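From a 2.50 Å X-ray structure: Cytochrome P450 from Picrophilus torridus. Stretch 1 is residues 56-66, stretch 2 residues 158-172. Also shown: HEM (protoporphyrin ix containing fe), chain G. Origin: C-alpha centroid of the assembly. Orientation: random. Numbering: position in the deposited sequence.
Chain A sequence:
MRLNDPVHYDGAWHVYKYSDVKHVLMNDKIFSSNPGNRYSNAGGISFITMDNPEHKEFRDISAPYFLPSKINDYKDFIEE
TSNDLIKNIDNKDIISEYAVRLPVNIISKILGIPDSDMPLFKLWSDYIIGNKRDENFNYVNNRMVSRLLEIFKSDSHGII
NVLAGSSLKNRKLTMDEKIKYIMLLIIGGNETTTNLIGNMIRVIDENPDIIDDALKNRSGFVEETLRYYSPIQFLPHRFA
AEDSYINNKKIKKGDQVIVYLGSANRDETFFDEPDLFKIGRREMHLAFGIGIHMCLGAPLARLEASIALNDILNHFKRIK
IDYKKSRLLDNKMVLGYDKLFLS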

# COMPACT_ATOMS: atom_id res chain seq x y z
N LYS A 56 -16.13 0.74 -10.34
CA LYS A 56 -15.45 1.53 -11.39
C LYS A 56 -15.91 2.97 -11.29
O LYS A 56 -15.12 3.92 -11.44
CB LYS A 56 -15.80 0.97 -12.78
CG LYS A 56 -15.05 1.58 -13.95
CD LYS A 56 -15.65 1.13 -15.29
CE LYS A 56 -14.99 1.83 -16.47
NZ LYS A 56 -15.53 3.22 -16.70
N GLU A 57 -17.20 3.12 -11.02
CA GLU A 57 -17.81 4.41 -10.78
C GLU A 57 -17.05 5.11 -9.67
O GLU A 57 -16.63 6.24 -9.83
CB GLU A 57 -19.31 4.29 -10.46
CG GLU A 57 -20.15 3.74 -11.60
CD GLU A 57 -21.65 3.72 -11.30
OE1 GLU A 57 -22.10 4.52 -10.44
OE2 GLU A 57 -22.39 2.93 -11.96
N PHE A 58 -16.84 4.41 -8.56
CA PHE A 58 -16.07 4.98 -7.44
C PHE A 58 -14.62 5.24 -7.81
O PHE A 58 -14.15 6.34 -7.66
CB PHE A 58 -16.17 4.10 -6.20
CG PHE A 58 -17.40 4.33 -5.39
CD1 PHE A 58 -18.60 3.67 -5.70
CD2 PHE A 58 -17.39 5.20 -4.32
CE1 PHE A 58 -19.76 3.89 -4.96
CE2 PHE A 58 -18.55 5.42 -3.56
CZ PHE A 58 -19.73 4.77 -3.88
N ARG A 59 -13.91 4.24 -8.33
CA ARG A 59 -12.48 4.46 -8.65
C ARG A 59 -12.20 5.60 -9.67
O ARG A 59 -11.19 6.29 -9.54
CB ARG A 59 -11.80 3.13 -9.02
CG ARG A 59 -10.30 3.20 -9.23
CD ARG A 59 -9.78 1.84 -9.69
NE ARG A 59 -8.39 1.88 -10.16
CZ ARG A 59 -7.41 1.08 -9.72
NH1 ARG A 59 -7.63 0.16 -8.78
NH2 ARG A 59 -6.20 1.20 -10.25
N ASP A 60 -13.09 5.81 -10.66
CA ASP A 60 -12.90 6.85 -11.70
C ASP A 60 -12.81 8.30 -11.15
O ASP A 60 -12.13 9.17 -11.71
CB ASP A 60 -13.99 6.80 -12.80
CG ASP A 60 -13.86 5.58 -13.76
OD1 ASP A 60 -14.84 5.29 -14.48
OD2 ASP A 60 -12.79 4.92 -13.82
N ILE A 61 -13.53 8.55 -10.05
CA ILE A 61 -13.51 9.84 -9.41
C ILE A 61 -12.07 10.29 -9.16
O ILE A 61 -11.76 11.44 -9.37
CB ILE A 61 -14.35 9.82 -8.11
CG1 ILE A 61 -15.82 9.49 -8.44
CG2 ILE A 61 -14.16 11.12 -7.28
CD1 ILE A 61 -16.66 9.04 -7.23
N SER A 62 -11.19 9.39 -8.75
CA SER A 62 -9.82 9.80 -8.40
C SER A 62 -8.73 9.25 -9.34
O SER A 62 -7.59 9.75 -9.33
CB SER A 62 -9.48 9.39 -6.97
OG SER A 62 -9.46 7.99 -6.84
N ALA A 63 -9.07 8.20 -10.08
CA ALA A 63 -8.17 7.59 -11.04
C ALA A 63 -7.31 8.61 -11.84
O ALA A 63 -6.08 8.52 -11.81
CB ALA A 63 -8.96 6.61 -12.01
N PRO A 64 -7.93 9.57 -12.55
CA PRO A 64 -7.06 10.50 -13.30
C PRO A 64 -5.97 11.19 -12.46
O PRO A 64 -4.90 11.49 -12.98
CB PRO A 64 -8.03 11.55 -13.87
CG PRO A 64 -9.36 10.88 -13.89
CD PRO A 64 -9.36 9.84 -12.78
N TYR A 65 -6.22 11.43 -11.18
CA TYR A 65 -5.22 12.14 -10.38
C TYR A 65 -4.09 11.23 -9.87
O TYR A 65 -3.08 11.70 -9.38
CB TYR A 65 -5.89 13.00 -9.29
CG TYR A 65 -7.00 13.87 -9.91
CD1 TYR A 65 -8.33 13.42 -9.96
CD2 TYR A 65 -6.70 15.11 -10.51
CE1 TYR A 65 -9.33 14.19 -10.55
CE2 TYR A 65 -7.69 15.89 -11.09
CZ TYR A 65 -9.01 15.43 -11.12
OH TYR A 65 -10.01 16.21 -11.70
N PHE A 66 -4.25 9.93 -10.04
CA PHE A 66 -3.21 8.97 -9.71
C PHE A 66 -2.40 8.42 -10.88
O PHE A 66 -1.49 7.65 -10.67
CB PHE A 66 -3.78 7.84 -8.85
CG PHE A 66 -4.00 8.26 -7.44
CD1 PHE A 66 -5.26 8.64 -7.00
CD2 PHE A 66 -2.91 8.37 -6.56
CE1 PHE A 66 -5.46 9.10 -5.67
CE2 PHE A 66 -3.10 8.84 -5.24
CZ PHE A 66 -4.38 9.17 -4.78
N GLY A 158 -6.62 19.61 -4.71
CA GLY A 158 -6.47 18.24 -4.23
C GLY A 158 -7.70 17.35 -4.30
O GLY A 158 -8.75 17.78 -4.78
N ILE A 159 -7.57 16.10 -3.81
CA ILE A 159 -8.66 15.12 -3.87
C ILE A 159 -9.90 15.51 -3.08
O ILE A 159 -11.02 15.28 -3.53
CB ILE A 159 -8.23 13.73 -3.40
CG1 ILE A 159 -7.09 13.18 -4.26
CG2 ILE A 159 -9.44 12.78 -3.39
CD1 ILE A 159 -7.31 13.28 -5.76
N ILE A 160 -9.72 16.07 -1.89
CA ILE A 160 -10.88 16.52 -1.13
C ILE A 160 -11.76 17.36 -2.02
O ILE A 160 -12.95 17.09 -2.13
CB ILE A 160 -10.50 17.26 0.18
CG1 ILE A 160 -9.88 16.25 1.16
CG2 ILE A 160 -11.73 17.89 0.79
CD1 ILE A 160 -9.01 16.88 2.20
N ASN A 161 -11.17 18.34 -2.71
CA ASN A 161 -11.94 19.22 -3.59
C ASN A 161 -12.61 18.48 -4.75
O ASN A 161 -13.65 18.91 -5.25
CB ASN A 161 -11.10 20.37 -4.14
CG ASN A 161 -11.92 21.32 -5.02
OD1 ASN A 161 -12.56 22.24 -4.52
ND2 ASN A 161 -11.91 21.07 -6.34
N VAL A 162 -11.98 17.40 -5.19
CA VAL A 162 -12.47 16.63 -6.31
C VAL A 162 -13.62 15.77 -5.84
O VAL A 162 -14.57 15.54 -6.59
CB VAL A 162 -11.35 15.74 -6.93
CG1 VAL A 162 -11.94 14.64 -7.86
CG2 VAL A 162 -10.34 16.61 -7.69
N LEU A 163 -13.53 15.27 -4.62
CA LEU A 163 -14.58 14.44 -4.04
C LEU A 163 -15.81 15.29 -3.76
O LEU A 163 -16.93 14.79 -3.77
CB LEU A 163 -14.10 13.77 -2.75
CG LEU A 163 -13.13 12.58 -2.83
CD1 LEU A 163 -12.64 12.24 -1.44
CD2 LEU A 163 -13.76 11.34 -3.49
N ALA A 164 -15.58 16.58 -3.53
CA ALA A 164 -16.66 17.52 -3.29
C ALA A 164 -17.51 17.72 -4.55
O ALA A 164 -18.73 17.73 -4.48
CB ALA A 164 -16.12 18.86 -2.78
N GLY A 165 -16.84 17.88 -5.69
CA GLY A 165 -17.53 18.19 -6.95
C GLY A 165 -17.92 16.94 -7.72
O GLY A 165 -18.30 17.02 -8.89
N SER A 166 -17.82 15.80 -7.05
CA SER A 166 -18.01 14.50 -7.68
C SER A 166 -19.38 13.88 -7.48
O SER A 166 -20.07 14.10 -6.48
CB SER A 166 -16.96 13.50 -7.18
OG SER A 166 -17.26 13.05 -5.86
N SER A 167 -19.74 13.08 -8.47
CA SER A 167 -20.84 12.16 -8.40
C SER A 167 -20.33 10.99 -9.22
O SER A 167 -19.22 11.05 -9.78
CB SER A 167 -22.05 12.74 -9.10
OG SER A 167 -22.07 12.33 -10.46
N LEU A 168 -21.11 9.93 -9.32
CA LEU A 168 -20.90 9.05 -10.46
C LEU A 168 -22.20 8.33 -10.82
O LEU A 168 -22.81 7.68 -9.97
CB LEU A 168 -19.70 8.09 -10.24
CG LEU A 168 -18.70 7.83 -11.42
CD1 LEU A 168 -19.41 7.53 -12.82
CD2 LEU A 168 -17.60 8.91 -11.56
N LYS A 169 -22.59 8.49 -12.08
CA LYS A 169 -23.76 7.82 -12.70
C LYS A 169 -25.05 8.02 -11.92
O LYS A 169 -25.36 7.26 -11.01
CB LYS A 169 -23.50 6.32 -12.94
CG LYS A 169 -24.40 5.73 -14.04
CD LYS A 169 -24.95 4.32 -13.75
CE LYS A 169 -26.24 4.06 -14.60
NZ LYS A 169 -26.67 2.62 -14.73
N ASN A 170 -25.78 9.07 -12.27
CA ASN A 170 -27.14 9.29 -11.75
C ASN A 170 -27.27 9.20 -10.22
O ASN A 170 -28.19 8.55 -9.71
CB ASN A 170 -28.13 8.32 -12.43
CG ASN A 170 -29.53 8.92 -12.59
OD1 ASN A 170 -29.69 9.98 -13.19
ND2 ASN A 170 -30.53 8.24 -12.05
N ARG A 171 -26.35 9.86 -9.50
CA ARG A 171 -26.35 9.88 -8.03
C ARG A 171 -25.14 10.59 -7.42
O ARG A 171 -24.00 10.29 -7.77
CB ARG A 171 -26.36 8.44 -7.50
CG ARG A 171 -26.57 8.32 -6.03
CD ARG A 171 -25.97 7.03 -5.54
NE ARG A 171 -25.68 7.17 -4.12
CZ ARG A 171 -24.68 6.57 -3.48
NH1 ARG A 171 -23.84 5.76 -4.11
NH2 ARG A 171 -24.54 6.79 -2.18
N LYS A 172 -25.43 11.51 -6.49
CA LYS A 172 -24.42 12.25 -5.72
C LYS A 172 -23.72 11.36 -4.71
O LYS A 172 -24.31 10.41 -4.19
CB LYS A 172 -25.08 13.37 -4.93
CG LYS A 172 -25.81 14.46 -5.72
CD LYS A 172 -26.01 15.68 -4.84
CE LYS A 172 -26.18 16.99 -5.63
NZ LYS A 172 -25.69 18.17 -4.85
CHA HEM G . -5.19 -1.54 -3.63
CHB HEM G . -0.70 -3.14 -2.36
CHC HEM G . 0.59 1.61 -1.78
CHD HEM G . -4.00 3.16 -2.34
C1A HEM G . -4.08 -2.36 -3.37
C2A HEM G . -4.03 -3.79 -3.55
C3A HEM G . -2.77 -4.20 -3.19
C4A HEM G . -2.05 -3.04 -2.82
CMA HEM G . -2.06 -5.65 -3.15
CAA HEM G . -5.22 -4.66 -4.07
CBA HEM G . -6.12 -5.19 -2.92
CGA HEM G . -7.11 -6.09 -3.60
O1A HEM G . -6.93 -6.47 -4.81
O2A HEM G . -8.10 -6.44 -2.91
C1B HEM G . 0.06 -1.98 -2.11
C2B HEM G . 1.48 -1.89 -1.91
C3B HEM G . 1.74 -0.55 -1.75
C4B HEM G . 0.54 0.18 -1.86
CMB HEM G . 2.42 -3.18 -1.90
CAB HEM G . 3.01 0.40 -1.46
CBB HEM G . 4.36 0.02 -1.72
C1C HEM G . -0.48 2.56 -1.95
C2C HEM G . -0.55 4.04 -1.95
C3C HEM G . -1.85 4.39 -2.10
C4C HEM G . -2.62 3.21 -2.16
CMC HEM G . 0.59 5.15 -1.81
CAC HEM G . -2.45 5.84 -2.21
CBC HEM G . -3.45 6.27 -1.41
C1D HEM G . -4.75 2.00 -2.75
C2D HEM G . -6.16 1.97 -3.06
C3D HEM G . -6.47 0.50 -3.43
C4D HEM G . -5.24 -0.17 -3.33
CMD HEM G . -7.20 3.13 -3.00
CAD HEM G . -7.79 -0.23 -3.85
CBD HEM G . -7.96 -0.02 -5.37
CGD HEM G . -9.22 -0.68 -5.84
O1D HEM G . -9.78 -1.52 -5.06
O2D HEM G . -9.68 -0.37 -6.98
NA HEM G . -2.83 -1.91 -2.93
NB HEM G . -0.50 -0.66 -2.10
NC HEM G . -1.80 2.12 -2.10
ND HEM G . -4.22 0.70 -2.92
FE HEM G . -2.34 0.14 -2.72

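The two stretches are held together by packing, with no hydrogen bond or salt bridge between them. Together they bury 599 Å². Stretch 1 is helical, and stretch 2 is a short helix, residues 159-164, followed by a loop. The two helices run at 141° to each other, with axes 10.1 Å apart at closest approach.

Ile61 is the centre of the contact, with 100 Å² covered. Its CA-to-CB bond points toward stretch 2, and its branches reach several partners. CG2 of Ile61 lies 3.8 Å from CD2 of Leu163 and 3.7 Å from CB of Ser166. CG1 of Ile61 lies 3.6 Å from CD2 of Leu168. The backbone takes part too: O of Ile61 is 3.5 Å from CG1 of Val162. Ile61 is buried, and a branched apolar side chain suits a site lined mostly by carbon.

Leu168 is next, with 89 Å² covered. It belongs to the loop, and its CB also points toward the other stretch. CG of Leu168 sits 3.1 Å from O of Glu57, a tight approach, and 3.7 Å from CB of Glu57. Its chi1 of -137° lies between the usual wells. CD2 of Leu168 also meets Ile61, so this side chain touches residues one helical turn apart.

Glu57 follows, with 78 Å² covered. Its contacts use backbone O and CB, and also the carboxylate OE1, but no charge pairing. OE1 of Glu57 is 3.4 Å from CB of Lys169, but the end of the lysine leads away and no salt bridge forms. OE1 of Glu57 is also 3.3 Å from O of Leu168. Both atoms are acceptors, so this is proximity without a bond. Glu57 remains partly exposed, as is common for a carboxylate.

Tyr65 extends the contact along stretch 1. CG2 of Val162 lies over one face of the Tyr65 ring, 4.2 Å from the ring centroid, in a CH-pi contact. CG1 of Val162 is 3.8 Å from CE1 of Tyr65. CD1 of Ile159 packs 3.8 Å from CB of Tyr65. The flat ring gives the valine methyl a broad surface to rest on.

Local bonds accompany this packing. OG of Ser166 donates to O of Leu163 at 2.7 Å, which satisfies the hydroxyl while its CB faces Ile61. NZ of Lys56 forms a salt bridge with OD1 of Asp60 at 3.1 Å, one turn along the helix. The CA-to-CB bond of Arg59 points away from stretch 2, and NH1 of Arg59 donates to O2D of HEM at 2.8 Å.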